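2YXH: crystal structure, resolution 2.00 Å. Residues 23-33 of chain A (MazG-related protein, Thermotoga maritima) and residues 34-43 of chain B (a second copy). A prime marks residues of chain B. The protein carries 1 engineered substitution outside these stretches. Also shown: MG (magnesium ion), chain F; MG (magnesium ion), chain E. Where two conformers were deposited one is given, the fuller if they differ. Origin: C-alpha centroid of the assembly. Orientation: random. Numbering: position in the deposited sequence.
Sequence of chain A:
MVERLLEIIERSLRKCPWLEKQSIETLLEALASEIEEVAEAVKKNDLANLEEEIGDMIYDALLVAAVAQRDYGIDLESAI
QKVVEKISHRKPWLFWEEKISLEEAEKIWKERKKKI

Chain A (23-33) SIETLLEALAS
Chain B, residues 34-43: EIEEVAEAVK

Two helices from two copies of one protein pack antiparallel, their axes at 173° and 10.4 Å apart at closest approach. Residues 24-33 form the first, entered from Ser23 (phi/psi -95/160) at the N-cap position; residues 34′-43′ continue a helix begun earlier in chain B. Helical phi/psi values cluster near -60/-42, and i to i+4 backbone hydrogen bonds run through both. Two CA pairs fix the register: Glu25 CA lies 6.7 Å from Ala39′ CA, and Leu28 CA lies 6.7 Å from Ile35′ CA. At the start of chain A, Ser23 (chi1 p) places OG 3.1 Å from Thr26 OG1 in a hydrogen bond.

No hydrogen bond crosses the contact; apolar packing does the work, burying 387 Å² in total. Leu28 (m, t) points toward the partner and sits at the centre: its CD2 lies 3.8 Å from Ile35′ CG2, while its CD1 reaches Val38′ CG1 at 3.9 Å and Ala39′ CB at 4.0 Å. Ala39′ has a small side chain that points sideways, and Leu28 CD1 lies 3.8 Å from Ala39′ CA. Ile35′ (m, t) extends CD1 to 3.5 Å from Leu31 CG and 4.4 Å from Ala32 CB; Leu31 is t, p. At the other end Ile24 (t, t) meets Val42′ (t), CG2 to CG1, at 3.7 Å. Branched aliphatic side chains thus fill most of the seam, with Ala39′ against Leu28 and Ala32 against Ile35′.

Charge stays at the margin or faces elsewhere. Glu25 (m, chi2 104°) starts sideways but bends its end inward, OE2 lying 3.7 Å from Val42′ CG1. Glu34′ (m, m) and Glu37′ (m, t), outside the contact, jointly bind one magnesium, through Glu34′ OE1 at 2.2 Å and Glu37′ OE1 at 1.7 Å; Glu34′ OE2 binds the second at 2.0 Å.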

# COMPACT_ATOMS: atom_id res chain seq x y z
N SER A 23 -0.36 -15.40 7.98
CA SER A 23 1.08 -15.19 7.83
C SER A 23 1.28 -14.10 6.77
O SER A 23 0.39 -13.81 5.96
CB SER A 23 1.77 -16.47 7.35
OG SER A 23 1.30 -16.74 6.06
N ILE A 24 2.45 -13.49 6.78
CA ILE A 24 2.82 -12.49 5.78
C ILE A 24 2.65 -12.99 4.37
O ILE A 24 2.14 -12.30 3.50
CB ILE A 24 4.23 -11.86 6.09
CG1 ILE A 24 4.38 -10.48 5.45
CG2 ILE A 24 5.36 -12.78 5.80
CD1 ILE A 24 5.54 -9.71 6.05
N GLU A 25 3.05 -14.23 4.16
CA GLU A 25 2.76 -14.96 2.93
C GLU A 25 1.32 -14.90 2.51
O GLU A 25 0.99 -14.57 1.39
CB GLU A 25 3.17 -16.42 3.10
CG GLU A 25 4.72 -16.61 3.02
CD GLU A 25 5.42 -16.86 4.38
OE1 GLU A 25 4.88 -16.53 5.46
OE2 GLU A 25 6.55 -17.42 4.34
N THR A 26 0.45 -15.19 3.43
CA THR A 26 -0.96 -15.22 3.11
C THR A 26 -1.43 -13.79 2.77
O THR A 26 -2.25 -13.57 1.87
CB THR A 26 -1.78 -15.76 4.33
OG1 THR A 26 -1.44 -17.12 4.56
CG2 THR A 26 -3.22 -15.76 3.99
N LEU A 27 -0.91 -12.83 3.53
CA LEU A 27 -1.28 -11.47 3.31
C LEU A 27 -0.74 -10.93 1.98
O LEU A 27 -1.43 -10.16 1.27
CB LEU A 27 -0.84 -10.66 4.50
CG LEU A 27 -1.64 -11.12 5.72
CD1 LEU A 27 -1.09 -10.43 7.12
CD2 LEU A 27 -3.14 -10.94 5.41
N LEU A 28 0.47 -11.37 1.66
CA LEU A 28 1.07 -11.04 0.39
C LEU A 28 0.18 -11.43 -0.77
O LEU A 28 0.01 -10.63 -1.71
CB LEU A 28 2.45 -11.64 0.24
CG LEU A 28 3.48 -10.76 0.88
CD1 LEU A 28 4.77 -11.45 1.01
CD2 LEU A 28 3.63 -9.38 0.11
N GLU A 29 -0.36 -12.64 -0.72
CA GLU A 29 -1.36 -13.18 -1.70
C GLU A 29 -2.66 -12.41 -1.65
O GLU A 29 -3.17 -12.06 -2.67
CB GLU A 29 -1.75 -14.63 -1.36
CG GLU A 29 -0.99 -15.70 -2.10
CD GLU A 29 -0.74 -16.95 -1.24
OE1 GLU A 29 -1.68 -17.43 -0.53
OE2 GLU A 29 0.43 -17.46 -1.26
N ALA A 30 -3.17 -12.09 -0.47
CA ALA A 30 -4.36 -11.20 -0.42
C ALA A 30 -4.07 -9.90 -1.20
O ALA A 30 -4.87 -9.45 -2.00
CB ALA A 30 -4.82 -10.96 0.97
N LEU A 31 -2.88 -9.36 -1.00
CA LEU A 31 -2.52 -8.12 -1.71
C LEU A 31 -2.40 -8.28 -3.23
O LEU A 31 -2.86 -7.40 -3.95
CB LEU A 31 -1.21 -7.51 -1.15
CG LEU A 31 -0.73 -6.24 -1.84
CD1 LEU A 31 -1.79 -5.14 -1.96
CD2 LEU A 31 0.50 -5.79 -1.17
N ALA A 32 -1.84 -9.40 -3.70
CA ALA A 32 -1.72 -9.66 -5.14
C ALA A 32 -3.11 -9.80 -5.66
O ALA A 32 -3.40 -9.37 -6.80
CB ALA A 32 -0.86 -10.89 -5.45
N SER A 33 -4.02 -10.32 -4.84
CA SER A 33 -5.40 -10.40 -5.30
C SER A 33 -6.08 -9.08 -5.53
O SER A 33 -6.78 -8.95 -6.53
CB SER A 33 -6.27 -11.29 -4.42
OG SER A 33 -7.64 -11.19 -4.80
N GLU B 34 7.25 -5.67 -6.50
CA GLU B 34 7.80 -5.48 -5.12
C GLU B 34 7.27 -6.51 -4.16
O GLU B 34 7.97 -6.95 -3.26
CB GLU B 34 7.48 -4.12 -4.47
CG GLU B 34 7.85 -2.96 -5.22
CD GLU B 34 9.34 -2.75 -5.14
OE1 GLU B 34 10.00 -3.35 -4.22
OE2 GLU B 34 9.83 -1.97 -5.97
N ILE B 35 6.01 -6.85 -4.33
CA ILE B 35 5.44 -7.89 -3.52
C ILE B 35 6.34 -9.17 -3.62
O ILE B 35 6.49 -9.92 -2.64
CB ILE B 35 4.04 -8.26 -4.05
CG1 ILE B 35 3.03 -7.22 -3.63
CG2 ILE B 35 3.64 -9.78 -3.65
CD1 ILE B 35 1.63 -7.54 -4.15
N GLU B 36 6.96 -9.38 -4.79
CA GLU B 36 7.78 -10.59 -4.97
C GLU B 36 9.06 -10.45 -4.14
O GLU B 36 9.53 -11.41 -3.53
CB GLU B 36 8.10 -10.89 -6.46
CG GLU B 36 6.92 -11.46 -7.35
CD GLU B 36 6.24 -12.76 -6.80
OE1 GLU B 36 6.59 -13.25 -5.66
OE2 GLU B 36 5.34 -13.28 -7.54
N GLU B 37 9.54 -9.21 -4.04
CA GLU B 37 10.74 -8.96 -3.37
C GLU B 37 10.52 -9.09 -1.92
O GLU B 37 11.44 -9.46 -1.17
CB GLU B 37 11.29 -7.61 -3.73
CG GLU B 37 11.84 -7.43 -5.21
CD GLU B 37 12.32 -5.94 -5.43
OE1 GLU B 37 11.78 -5.06 -4.76
OE2 GLU B 37 13.23 -5.61 -6.19
N VAL B 38 9.30 -8.76 -1.48
CA VAL B 38 8.95 -8.96 -0.08
C VAL B 38 8.93 -10.48 0.17
O VAL B 38 9.55 -10.93 1.13
CB VAL B 38 7.60 -8.29 0.39
CG1 VAL B 38 7.33 -8.64 1.87
CG2 VAL B 38 7.69 -6.80 0.31
N ALA B 39 8.26 -11.25 -0.67
CA ALA B 39 8.09 -12.65 -0.37
C ALA B 39 9.49 -13.26 -0.23
O ALA B 39 9.79 -14.04 0.69
CB ALA B 39 7.25 -13.33 -1.43
N GLU B 40 10.38 -12.84 -1.12
CA GLU B 40 11.77 -13.28 -1.08
C GLU B 40 12.57 -12.91 0.18
O GLU B 40 13.25 -13.76 0.75
CB GLU B 40 12.45 -12.83 -2.37
CG GLU B 40 13.91 -13.05 -2.47
CD GLU B 40 14.24 -14.48 -2.85
OE1 GLU B 40 13.30 -15.25 -3.19
OE2 GLU B 40 15.45 -14.83 -2.79
N ALA B 41 12.53 -11.66 0.64
CA ALA B 41 13.26 -11.33 1.85
C ALA B 41 12.68 -12.09 3.07
O ALA B 41 13.41 -12.37 4.03
CB ALA B 41 13.34 -9.84 2.11
N VAL B 42 11.39 -12.42 3.02
CA VAL B 42 10.79 -13.26 4.07
C VAL B 42 11.40 -14.69 4.05
O VAL B 42 11.83 -15.15 5.10
CB VAL B 42 9.23 -13.30 3.99
CG1 VAL B 42 8.60 -14.34 4.92
CG2 VAL B 42 8.69 -11.95 4.27
N LYS B 43 11.40 -15.34 2.89
CA LYS B 43 12.07 -16.60 2.69
C LYS B 43 13.42 -16.73 3.40
O LYS B 43 13.74 -17.76 3.97
CB LYS B 43 12.35 -16.80 1.22
CG LYS B 43 11.45 -17.77 0.54
CD LYS B 43 11.57 -17.65 -1.01
CE LYS B 43 10.39 -16.85 -1.70
NZ LYS B 43 9.10 -17.63 -2.01
MG MG F . 12.24 -3.59 -4.12
MG MG E . 9.08 -0.98 -7.58
O HOH W 1 12.54 -2.26 -5.93
O HOH W 2 8.55 -2.61 -8.38
O HOH W 3 11.10 -0.75 -8.26
O HOH W 4 8.67 0.46 -9.04
O HOH W 5 9.60 0.84 -6.61